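Probable starch synthase 4, chloroplastic/amyloplastic (Arabidopsis thaliana, PDB 6GNE) is a plastid protein of the starch synthase family with the two-domain GT-B glycosyltransferase fold, here holding adenosine-5'-diphosphate and glycan. Local coordinates at residues E18-P21 against V22-G26; L50-Y53 against D54-Y58; C191-V195 against N196-R200. All blocks are in the same frame, centred on the assembly; numbering follows the deposited sequence.

Contact 1 of 3, residues E18-P21 against V22-G26. With ADP (adenosine-5'-diphosphate), chain F.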
ATOM      1  N   GLU A  18       1.397  -0.195   9.745  1.00 34.36           N
ATOM      2  CA  GLU A  18       2.330   0.659   8.996  1.00 34.78           C
ATOM      3  C   GLU A  18       1.868   2.100   8.864  1.00 34.97           C
ATOM      4  O   GLU A  18       0.670   2.399   8.854  1.00 34.63           O
ATOM      5  CB  GLU A  18       2.493   0.159   7.551  1.00 33.75           C
ATOM      6  CG  GLU A  18       3.115  -1.204   7.369  1.00 33.41           C
ATOM      7  CD  GLU A  18       3.095  -1.609   5.887  1.00 32.47           C
ATOM      8  OE1 GLU A  18       3.654  -0.874   5.026  1.00 30.93           O
ATOM      9  OE2 GLU A  18       2.512  -2.667   5.580  1.00 33.17           O
ATOM     10  N   MET A  19       2.857   2.971   8.720  1.00 36.48           N
ATOM     11  CA  MET A  19       2.659   4.337   8.287  1.00 37.31           C
ATOM     12  C   MET A  19       3.956   4.845   7.655  1.00 36.98           C
ATOM     13  O   MET A  19       5.032   4.807   8.265  1.00 37.44           O
ATOM     14  CB  MET A  19       2.293   5.230   9.459  1.00 40.48           C
ATOM     15  CG  MET A  19       1.846   6.637   9.037  1.00 41.69           C
ATOM     16  SD  MET A  19       1.835   7.791  10.403  1.00 44.35           S
ATOM     17  CE  MET A  19       1.731   9.318   9.502  1.00 46.09           C
ATOM     18  N   ALA A  20       3.836   5.331   6.435  1.00 35.50           N
ATOM     19  CA  ALA A  20       4.970   5.891   5.725  1.00 35.92           C
ATOM     20  C   ALA A  20       5.302   7.257   6.323  1.00 36.46           C
ATOM     21  O   ALA A  20       4.373   8.035   6.581  1.00 35.73           O
ATOM     22  CB  ALA A  20       4.644   6.011   4.242  1.00 35.49           C
ATOM     23  N   PRO A  21       6.581   7.583   6.544  1.00 36.81           N
ATOM     24  CA  PRO A  21       7.793   6.783   6.209  1.00 35.74           C
ATOM     25  C   PRO A  21       8.367   5.962   7.358  1.00 35.34           C
ATOM     26  O   PRO A  21       9.221   5.163   7.120  1.00 34.48           O
ATOM     27  CB  PRO A  21       8.820   7.865   5.879  1.00 36.22           C
ATOM     28  CG  PRO A  21       8.425   9.000   6.778  1.00 37.97           C
ATOM     29  CD  PRO A  21       6.936   8.941   6.982  1.00 37.80           C
ATOM     30  N   VAL A  22       7.859   6.187   8.574  1.00 35.74           N
ATOM     31  CA  VAL A  22       8.382   5.630   9.795  1.00 36.36           C
ATOM     32  C   VAL A  22       8.321   4.109   9.882  1.00 35.98           C
ATOM     33  O   VAL A  22       9.229   3.477  10.431  1.00 36.13           O
ATOM     34  CB  VAL A  22       7.709   6.288  11.040  1.00 38.42           C
ATOM     35  CG1 VAL A  22       6.206   5.988  11.152  1.00 38.25           C
ATOM     36  CG2 VAL A  22       8.408   5.876  12.321  1.00 40.19           C
ATOM     37  N   ALA A  23       7.258   3.510   9.357  1.00 35.61           N
ATOM     38  CA  ALA A  23       7.122   2.072   9.333  1.00 36.55           C
ATOM     39  C   ALA A  23       6.425   1.657   8.065  1.00 35.96           C
ATOM     40  O   ALA A  23       5.200   1.670   8.009  1.00 35.23           O
ATOM     41  CB  ALA A  23       6.341   1.619  10.547  1.00 38.24           C
ATOM     42  N   LYS A  24       7.210   1.288   7.052  1.00 36.93           N
ATOM     43  CA  LYS A  24       6.695   1.034   5.728  1.00 36.62           C
ATOM     44  C   LYS A  24       7.282  -0.213   5.096  1.00 37.53           C
ATOM     45  O   LYS A  24       8.509  -0.379   5.033  1.00 37.77           O
ATOM     46  CB  LYS A  24       7.016   2.213   4.825  1.00 37.61           C
ATOM     47  CG  LYS A  24       6.560   1.974   3.403  1.00 38.85           C
ATOM     48  CD  LYS A  24       7.051   3.039   2.467  1.00 40.52           C
ATOM     49  CE  LYS A  24       6.595   2.715   1.057  1.00 40.96           C
ATOM     50  NZ  LYS A  24       6.563   3.925   0.199  1.00 43.33           N
ATOM     51  N   VAL A  25       6.388  -1.061   4.582  1.00 37.82           N
ATOM     52  CA  VAL A  25       6.747  -2.226   3.773  1.00 36.97           C
ATOM     53  C   VAL A  25       6.268  -2.039   2.324  1.00 35.25           C
ATOM     54  O   VAL A  25       7.010  -2.307   1.395  1.00 33.37           O
ATOM     55  CB  VAL A  25       6.156  -3.522   4.379  1.00 38.39           C
ATOM     56  CG1 VAL A  25       6.356  -4.712   3.420  1.00 38.65           C
ATOM     57  CG2 VAL A  25       6.808  -3.796   5.738  1.00 39.25           C
ATOM     58  N   GLY A  26       5.015  -1.634   2.133  1.00 33.86           N
ATOM     59  CA  GLY A  26       4.556  -1.252   0.825  1.00 32.63           C
ATOM     60  C   GLY A  26       3.497  -0.175   0.842  1.00 32.72           C
ATOM     61  O   GLY A  26       3.625   0.821   1.549  1.00 34.44           O
TER
HETATM   62  PB  ADP F 601       2.386  -3.154  -2.722  1.00 27.46           P
HETATM   63  O1B ADP F 601       1.534  -2.554  -1.643  1.00 28.85           O
HETATM   64  O2B ADP F 601       3.859  -3.234  -2.447  1.00 27.40           O
HETATM   65  O3B ADP F 601       1.835  -4.489  -3.167  1.00 28.09           O
HETATM   66  PA  ADP F 601       1.872  -0.615  -3.992  1.00 28.50           P
HETATM   67  O1A ADP F 601       2.072  -0.144  -5.404  1.00 29.64           O
HETATM   68  O2A ADP F 601       0.493  -0.381  -3.433  1.00 30.69           O
HETATM   69  O3A ADP F 601       2.278  -2.173  -3.992  1.00 27.33           O
HETATM   70  O5' ADP F 601       2.917   0.081  -2.990  1.00 28.95           O
HETATM   71  C5' ADP F 601       4.330  -0.007  -3.179  1.00 29.36           C
HETATM   72  C4' ADP F 601       5.131   1.105  -2.479  1.00 28.85           C
HETATM   73  O4' ADP F 601       6.385   0.582  -2.015  1.00 28.56           O
HETATM   74  C3' ADP F 601       5.524   2.238  -3.405  1.00 28.13           C
HETATM   75  O3' ADP F 601       5.706   3.412  -2.632  1.00 27.88           O
HETATM   76  C2' ADP F 601       6.861   1.806  -3.949  1.00 27.70           C
HETATM   77  O2' ADP F 601       7.650   2.891  -4.402  1.00 28.75           O
HETATM   78  C1' ADP F 601       7.468   1.171  -2.733  1.00 28.36           C
HETATM   79  N9  ADP F 601       8.450   0.108  -3.039  1.00 29.82           N
HETATM   80  C8  ADP F 601       8.192  -1.151  -3.415  1.00 29.22           C
HETATM   81  N7  ADP F 601       9.342  -1.848  -3.555  1.00 29.29           N
HETATM   82  C5  ADP F 601      10.364  -1.029  -3.261  1.00 29.69           C
HETATM   83  C6  ADP F 601      11.857  -1.119  -3.214  1.00 29.92           C
HETATM   84  N6  ADP F 601      12.482  -2.279  -3.537  1.00 28.33           N
HETATM   85  N1  ADP F 601      12.541   0.001  -2.846  1.00 29.74           N
HETATM   86  C2  ADP F 601      11.893   1.157  -2.549  1.00 30.03           C
HETATM   87  N3  ADP F 601      10.557   1.293  -2.583  1.00 29.05           N
HETATM   88  C4  ADP F 601       9.762   0.260  -2.925  1.00 29.65           C
HETATM   89  O   HOH W   1       2.200  -2.109   2.828  1.00 36.97           O

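Contact 2 of 3, residues L50-Y53 against D54-Y58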
ATOM      1  N   LEU A  50       0.351   3.082  16.119  1.00 39.40           N
ATOM      2  CA  LEU A  50       1.261   2.088  15.538  1.00 39.09           C
ATOM      3  C   LEU A  50       1.961   1.298  16.610  1.00 39.82           C
ATOM      4  O   LEU A  50       1.992   1.725  17.750  1.00 42.40           O
ATOM      5  CB  LEU A  50       2.375   2.780  14.729  1.00 39.25           C
ATOM      6  CG  LEU A  50       1.963   3.641  13.546  1.00 38.95           C
ATOM      7  CD1 LEU A  50       3.174   4.298  12.941  1.00 39.53           C
ATOM      8  CD2 LEU A  50       1.230   2.815  12.510  1.00 37.93           C
ATOM      9  N   PRO A  51       2.554   0.162  16.249  1.00 39.20           N
ATOM     10  CA  PRO A  51       3.530  -0.411  17.140  1.00 41.02           C
ATOM     11  C   PRO A  51       4.824   0.394  17.118  1.00 41.42           C
ATOM     12  O   PRO A  51       5.114   1.078  16.150  1.00 39.83           O
ATOM     13  CB  PRO A  51       3.783  -1.807  16.559  1.00 40.73           C
ATOM     14  CG  PRO A  51       2.646  -2.071  15.629  1.00 39.69           C
ATOM     15  CD  PRO A  51       2.310  -0.710  15.091  1.00 38.57           C
ATOM     16  N   LYS A  52       5.599   0.277  18.183  1.00 42.98           N
ATOM     17  CA  LYS A  52       6.961   0.758  18.193  1.00 43.86           C
ATOM     18  C   LYS A  52       7.841  -0.407  17.764  1.00 43.94           C
ATOM     19  O   LYS A  52       8.308  -1.192  18.595  1.00 45.33           O
ATOM     20  CB  LYS A  52       7.374   1.256  19.579  1.00 45.70           C
ATOM     21  CG  LYS A  52       8.815   1.747  19.648  1.00 46.83           C
ATOM     22  CD  LYS A  52       8.946   3.262  19.817  1.00 47.76           C
ATOM     23  CE  LYS A  52      10.367   3.683  20.155  1.00 50.05           C
ATOM     24  NZ  LYS A  52      11.097   2.732  21.075  1.00 52.65           N
ATOM     25  N   TYR A  53       8.075  -0.505  16.463  1.00 43.30           N
ATOM     26  CA  TYR A  53       9.031  -1.468  15.939  1.00 44.22           C
ATOM     27  C   TYR A  53      10.447  -0.992  16.244  1.00 46.83           C
ATOM     28  O   TYR A  53      10.738   0.211  16.243  1.00 47.93           O
ATOM     29  CB  TYR A  53       8.903  -1.616  14.439  1.00 42.23           C
ATOM     30  CG  TYR A  53       7.549  -2.089  13.932  1.00 40.66           C
ATOM     31  CD1 TYR A  53       7.170  -3.426  13.999  1.00 40.27           C
ATOM     32  CD2 TYR A  53       6.673  -1.191  13.332  1.00 39.35           C
ATOM     33  CE1 TYR A  53       5.950  -3.842  13.501  1.00 39.56           C
ATOM     34  CE2 TYR A  53       5.449  -1.603  12.835  1.00 38.41           C
ATOM     35  CZ  TYR A  53       5.080  -2.924  12.924  1.00 38.19           C
ATOM     36  OH  TYR A  53       3.862  -3.313  12.409  1.00 36.27           O
ATOM     37  N   ASP A  54      11.318  -1.942  16.543  1.00 48.81           N
ATOM     38  CA  ASP A  54      12.753  -1.672  16.625  1.00 50.75           C
ATOM     39  C   ASP A  54      13.340  -1.219  15.270  1.00 49.19           C
ATOM     40  O   ASP A  54      14.316  -0.440  15.224  1.00 50.73           O
ATOM     41  CB  ASP A  54      13.502  -2.904  17.148  1.00 52.81           C
ATOM     42  CG  ASP A  54      13.244  -4.173  16.312  1.00 53.14           C
ATOM     43  OD1 ASP A  54      12.354  -4.229  15.400  1.00 52.30           O
ATOM     44  OD2 ASP A  54      13.953  -5.151  16.579  1.00 55.06           O
ATOM     45  N   CYS A  55      12.748  -1.705  14.178  1.00 45.98           N
ATOM     46  CA  CYS A  55      13.253  -1.430  12.848  1.00 45.17           C
ATOM     47  C   CYS A  55      12.592  -0.211  12.219  1.00 44.25           C
ATOM     48  O   CYS A  55      12.633  -0.051  11.000  1.00 43.62           O
ATOM     49  CB  CYS A  55      13.107  -2.686  11.960  1.00 43.65           C
ATOM     50  SG  CYS A  55      11.430  -3.363  11.802  1.00 41.87           S
ATOM     51  N   MET A  56      11.976   0.651  13.025  1.00 45.93           N
ATOM     52  CA  MET A  56      11.331   1.854  12.491  1.00 46.17           C
ATOM     53  C   MET A  56      12.353   2.876  12.013  1.00 46.02           C
ATOM     54  O   MET A  56      13.511   2.840  12.407  1.00 47.89           O
ATOM     55  CB  MET A  56      10.366   2.464  13.515  1.00 47.41           C
ATOM     56  CG  MET A  56      11.016   3.213  14.712  1.00 50.17           C
ATOM     57  SD  MET A  56       9.824   3.763  15.965  1.00 49.54           S
ATOM     58  CE  MET A  56       9.837   5.552  15.872  1.00 50.58           C
ATOM     59  N   GLN A  57      11.912   3.747  11.123  1.00 45.82           N
ATOM     60  CA  GLN A  57      12.760   4.748  10.515  1.00 47.43           C
ATOM     61  C   GLN A  57      12.616   6.067  11.299  1.00 48.10           C
ATOM     62  O   GLN A  57      11.606   6.754  11.199  1.00 45.61           O
ATOM     63  CB  GLN A  57      12.375   4.917   9.050  1.00 48.18           C
ATOM     64  CG  GLN A  57      13.440   5.619   8.189  1.00 51.01           C
ATOM     65  CD  GLN A  57      12.846   6.372   6.990  1.00 50.59           C
ATOM     66  OE1 GLN A  57      12.853   5.848   5.872  1.00 50.98           O
ATOM     67  NE2 GLN A  57      12.314   7.586   7.218  1.00 50.23           N
ATOM     68  N   TYR A  58      13.663   6.432  12.036  1.00 50.06           N
ATOM     69  CA  TYR A  58      13.624   7.510  13.002  1.00 52.52           C
ATOM     70  C   TYR A  58      13.576   8.923  12.446  1.00 54.08           C
ATOM     71  O   TYR A  58      13.128   9.831  13.149  1.00 54.54           O
ATOM     72  CB  TYR A  58      14.757   7.359  14.038  1.00 54.23           C
ATOM     73  CG  TYR A  58      14.367   6.361  15.089  1.00 55.20           C
ATOM     74  CD1 TYR A  58      13.449   6.707  16.087  1.00 56.53           C
ATOM     75  CD2 TYR A  58      14.826   5.035  15.043  1.00 54.91           C
ATOM     76  CE1 TYR A  58      13.022   5.773  17.025  1.00 57.90           C
ATOM     77  CE2 TYR A  58      14.433   4.100  16.006  1.00 56.58           C
ATOM     78  CZ  TYR A  58      13.504   4.469  16.989  1.00 57.81           C
ATOM     79  OH  TYR A  58      13.063   3.596  17.969  1.00 58.84           O
TER

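Contact 3 of 3, residues C191-V195 against N196-R200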
ATOM      1  N   CYS A 191      -6.293 -12.547  22.751  1.00 66.38           N
ATOM      2  CA  CYS A 191      -6.567 -11.097  22.849  1.00 65.54           C
ATOM      3  C   CYS A 191      -7.808 -10.766  23.673  1.00 66.36           C
ATOM      4  O   CYS A 191      -8.060  -9.590  23.935  1.00 64.90           O
ATOM      5  CB  CYS A 191      -6.683 -10.450  21.466  1.00 63.23           C
ATOM      6  SG  CYS A 191      -8.039 -11.096  20.457  1.00 64.09           S
ATOM      7  N   GLY A 192      -8.577 -11.785  24.077  1.00 68.36           N
ATOM      8  CA  GLY A 192      -9.733 -11.611  24.973  1.00 69.36           C
ATOM      9  C   GLY A 192     -11.070 -11.998  24.366  1.00 68.95           C
ATOM     10  O   GLY A 192     -12.095 -11.990  25.073  1.00 69.79           O
ATOM     11  N   LEU A 193     -11.073 -12.308  23.069  1.00 67.12           N
ATOM     12  CA  LEU A 193     -12.293 -12.630  22.344  1.00 67.28           C
ATOM     13  C   LEU A 193     -12.822 -14.004  22.715  1.00 69.94           C
ATOM     14  O   LEU A 193     -12.054 -14.933  22.934  1.00 70.49           O
ATOM     15  CB  LEU A 193     -12.052 -12.556  20.843  1.00 64.56           C
ATOM     16  CG  LEU A 193     -11.838 -11.151  20.277  1.00 62.21           C
ATOM     17  CD1 LEU A 193     -11.386 -11.253  18.821  1.00 59.56           C
ATOM     18  CD2 LEU A 193     -13.089 -10.278  20.419  1.00 62.67           C
ATOM     19  N   ASP A 194     -14.147 -14.109  22.764  1.00 72.32           N
ATOM     20  CA  ASP A 194     -14.855 -15.333  23.135  1.00 75.83           C
ATOM     21  C   ASP A 194     -14.923 -16.315  21.934  1.00 76.51           C
ATOM     22  O   ASP A 194     -15.663 -16.094  20.966  1.00 74.54           O
ATOM     23  CB  ASP A 194     -16.257 -14.970  23.623  1.00 76.68           C
ATOM     24  CG  ASP A 194     -16.900 -16.091  24.362  1.00 79.77           C
ATOM     25  OD1 ASP A 194     -17.351 -17.055  23.718  1.00 79.59           O
ATOM     26  OD2 ASP A 194     -16.931 -16.024  25.602  1.00 82.59           O
ATOM     27  N   VAL A 195     -14.162 -17.405  22.025  1.00 78.95           N
ATOM     28  CA  VAL A 195     -13.985 -18.345  20.911  1.00 79.87           C
ATOM     29  C   VAL A 195     -15.328 -18.968  20.499  1.00 82.96           C
ATOM     30  O   VAL A 195     -15.698 -18.929  19.321  1.00 83.19           O
ATOM     31  CB  VAL A 195     -12.932 -19.434  21.260  1.00 81.20           C
ATOM     32  CG1 VAL A 195     -12.834 -20.497  20.162  1.00 81.21           C
ATOM     33  CG2 VAL A 195     -11.558 -18.779  21.516  1.00 79.86           C
ATOM     34  N   ASN A 196     -16.063 -19.496  21.471  1.00 86.35           N
ATOM     35  CA  ASN A 196     -17.358 -20.171  21.210  1.00 89.26           C
ATOM     36  C   ASN A 196     -18.373 -19.261  20.515  1.00 88.95           C
ATOM     37  O   ASN A 196     -19.042 -19.705  19.584  1.00 90.28           O
ATOM     38  CB  ASN A 196     -18.002 -20.726  22.507  1.00 91.47           C
ATOM     39  CG  ASN A 196     -17.153 -21.774  23.181  1.00 92.38           C
ATOM     40  OD1 ASN A 196     -16.442 -22.520  22.519  1.00 90.96           O
ATOM     41  ND2 ASN A 196     -17.217 -21.832  24.507  1.00 94.13           N
ATOM     42  N   GLN A 197     -18.483 -18.011  20.978  1.00 88.47           N
ATOM     43  CA  GLN A 197     -19.386 -17.019  20.354  1.00 87.57           C
ATOM     44  C   GLN A 197     -18.972 -16.675  18.933  1.00 83.29           C
ATOM     45  O   GLN A 197     -19.825 -16.576  18.050  1.00 82.03           O
ATOM     46  CB  GLN A 197     -19.489 -15.713  21.191  1.00 88.38           C
ATOM     47  CG  GLN A 197     -20.359 -15.825  22.457  1.00 92.55           C
ATOM     48  CD  GLN A 197     -21.821 -16.232  22.149  1.00 95.22           C
ATOM     49  OE1 GLN A 197     -22.238 -17.355  22.423  1.00 97.72           O
ATOM     50  NE2 GLN A 197     -22.583 -15.324  21.549  1.00 94.98           N
ATOM     51  N   LEU A 198     -17.667 -16.491  18.733  1.00 79.85           N
ATOM     52  CA  LEU A 198     -17.139 -15.992  17.464  1.00 76.73           C
ATOM     53  C   LEU A 198     -16.760 -17.068  16.437  1.00 76.05           C
ATOM     54  O   LEU A 198     -16.740 -16.775  15.233  1.00 73.12           O
ATOM     55  CB  LEU A 198     -15.969 -15.021  17.717  1.00 74.28           C
ATOM     56  CG  LEU A 198     -16.386 -13.684  18.341  1.00 73.66           C
ATOM     57  CD1 LEU A 198     -15.194 -12.975  18.927  1.00 71.72           C
ATOM     58  CD2 LEU A 198     -17.057 -12.791  17.322  1.00 72.13           C
ATOM     59  N   ASN A 199     -16.475 -18.293  16.885  1.00 76.86           N
ATOM     60  CA  ASN A 199     -16.214 -19.401  15.954  1.00 76.72           C
ATOM     61  C   ASN A 199     -17.555 -20.028  15.516  1.00 80.57           C
ATOM     62  O   ASN A 199     -17.834 -21.175  15.826  1.00 82.35           O
ATOM     63  CB  ASN A 199     -15.258 -20.433  16.577  1.00 76.04           C
ATOM     64  CG  ASN A 199     -14.746 -21.447  15.582  1.00 75.68           C
ATOM     65  OD1 ASN A 199     -15.046 -21.382  14.409  1.00 73.73           O
ATOM     66  ND2 ASN A 199     -13.975 -22.407  16.061  1.00 78.02           N
ATOM     67  N   ARG A 200     -18.370 -19.236  14.809  1.00 81.41           N
ATOM     68  CA  ARG A 200     -19.641 -19.642  14.208  1.00 84.11           C
ATOM     69  C   ARG A 200     -19.677 -19.160  12.758  1.00 82.95           C
ATOM     70  O   ARG A 200     -19.093 -18.102  12.452  1.00 80.91           O
ATOM     71  CB  ARG A 200     -20.805 -19.026  14.985  1.00 87.52           C
ATOM     72  CG  ARG A 200     -20.827 -19.490  16.433  1.00 91.39           C
ATOM     73  CD  ARG A 200     -22.186 -19.394  17.093  1.00 95.51           C
ATOM     74  NE  ARG A 200     -22.061 -19.834  18.486  1.00 99.67           N
ATOM     75  CZ  ARG A 200     -22.116 -21.109  18.911  1.00103.98           C
ATOM     76  NH1 ARG A 200     -21.978 -21.367  20.211  1.00106.82           N
ATOM     77  NH2 ARG A 200     -22.302 -22.136  18.062  1.00104.79           N
TER

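Contact 1 of 3, residues E18-P21 against V22-G26
E18 lays its side chain over the backbone of A23 to G26, its CB 3.1 Å from A23 O and its far end crossing the side chain of V25 at about a right angle. CG stands anti to the carbonyl carbon (chi1 -64°) and the chain runs extended, which delivers OE1 to two successive amides. V25 N donates to E18 OE1 at 2.8 Å, nearly straight but from well above the carboxylate plane; G26 N, at 3.3 Å from the same OE1, comes on the syn side and closer to that plane. Both approach from one face. E18 OE2 is bound by the hydroxyl of Y112 and lies 2.8 Å from a water that G26 N also reaches weakly. E18 and G26 also touch the bound AC1. Nearer the bend of the loop, M19 and A23 exchange two backbone hydrogen bonds as a single antiparallel bridge, and V22 and A23 together face M19 as a classic beta bulge; the cis peptide before P21 lies within the turn. M19 CB packs on V22 CG1. K24, extended throughout, sends NZ to ADP O3' (3.0 Å) and forms a salt bridge with D30. The segment K24 to G26 belongs to the K-x-G-G signature of starch and glycogen synthases. One buried carboxylate oxygen thus engages consecutive N-H groups, holding the backbone of K24 to G26 where the ADP and glycan pockets meet.

Contact 2 of 3, residues L50-Y53 against D54-Y58
M56 turns its CG between its own backbone N and carbonyl carbon (chi1 74°), which brings the thioether against K52, while K52, with CG anti to N, bends at chi2 (110°) and passes alongside the sulfur toward Y58. The two chains meet at a slant, K52 CD 4.0 Å from M56 SD. Farther out, K52 CE lies 3.5 Å from Y58 OH, the lysine passing the phenol at about a right angle. M56 CG also sits over the rim of one face of the Y58 ring, 3.6 Å above its plane, so that K52, M56 and Y58 all touch one another. The ammonium end of K52 is engaged by the ring of W85 in a cation-pi contact, with E98 a long, weak ion pair. Y53 to M56 form a type I beta turn whose closing bond, M56 N to Y53 O, is weak at 3.5 Å; M56 CG rests against the same carbonyl oxygen at 3.4 Å. Within the turn C55 SG touches Y53 CB at 4.0 Å and lies 5.4 Å from the centroid of the Y53 ring, well off the ring normal, an oblique sulfur-aromatic contact. P51 CB covers part of one face of that ring, F111 meets it edge-to-face, and its OH bonds to A17 O. D54, second residue of the turn, binds G109 N through OD2. The chemistry is therefore divided: sulfur and aromatic groups pack against a turn whose own closing bond is weak, while side-chain partners of K52, Y53 and D54 beyond it, and backbone bonds to F106 and V22, add to its hold.

Contact 3 of 3, residues C191-V195 against N196-R200
The chain enters a single short helical turn at V195, where D194 O accepts from L198 N (3.0 Å, nearly in line with the carbonyl) and V195 O takes N199 N in the next i to i+4 bond. D194 is the N-cap. Its CG lies anti to the backbone N (chi1 -164°), which swings the carboxylate over the start of the turn, and OD1 accepts from Q197 N at 3.1 Å through its anti lone pair, with an N-H...O angle of 163°. The methylene groups of Q197 then run across this carboxylate at a slant, CG 3.5 Å from D194 OD1, while the terminal amide plane is turned 69° from that of the carboxylate. The acid's negative charge at the amino end would be expected to suit the helix dipole. On the buried side L193 and L198 meet obliquely: CD1 of L198 rests against the side of L193, 3.7 Å from both its CB and its CD2, joining the residue before the cap to the last one of the helix. N199 departs from helical angles as the centre of an inverse gamma turn. The leucine pair faces helix 152-160, L193 packing on P154 and L155, L198 on D158, a residue of a glycan pocket. V195 and N199 rest on A185 just after strand 183-184, and C191 O bonds R126 of helix 117-134.

Overall arrangement
From the N terminus, contact 1 turns the chain between strand 11-15 and helix 27-41, contact 2 follows as the bend where strand 45-51 ends, and contact 3 comes much later, at helix 195-198. All three are local and in series; none nests in or crosses another. Contacts 1 and 2, with centres about 9 Å apart, nevertheless touch: a probable hydrogen bond between V22 O and Q57 N joins the two loops, and M19 packs on L50 near the end of strand 45-51, the parallel partner of 11-15. Contact 3 stands apart, its centre about 31 Å from that of contact 1 and about 30 Å from that of contact 2, beside a second glycan pocket.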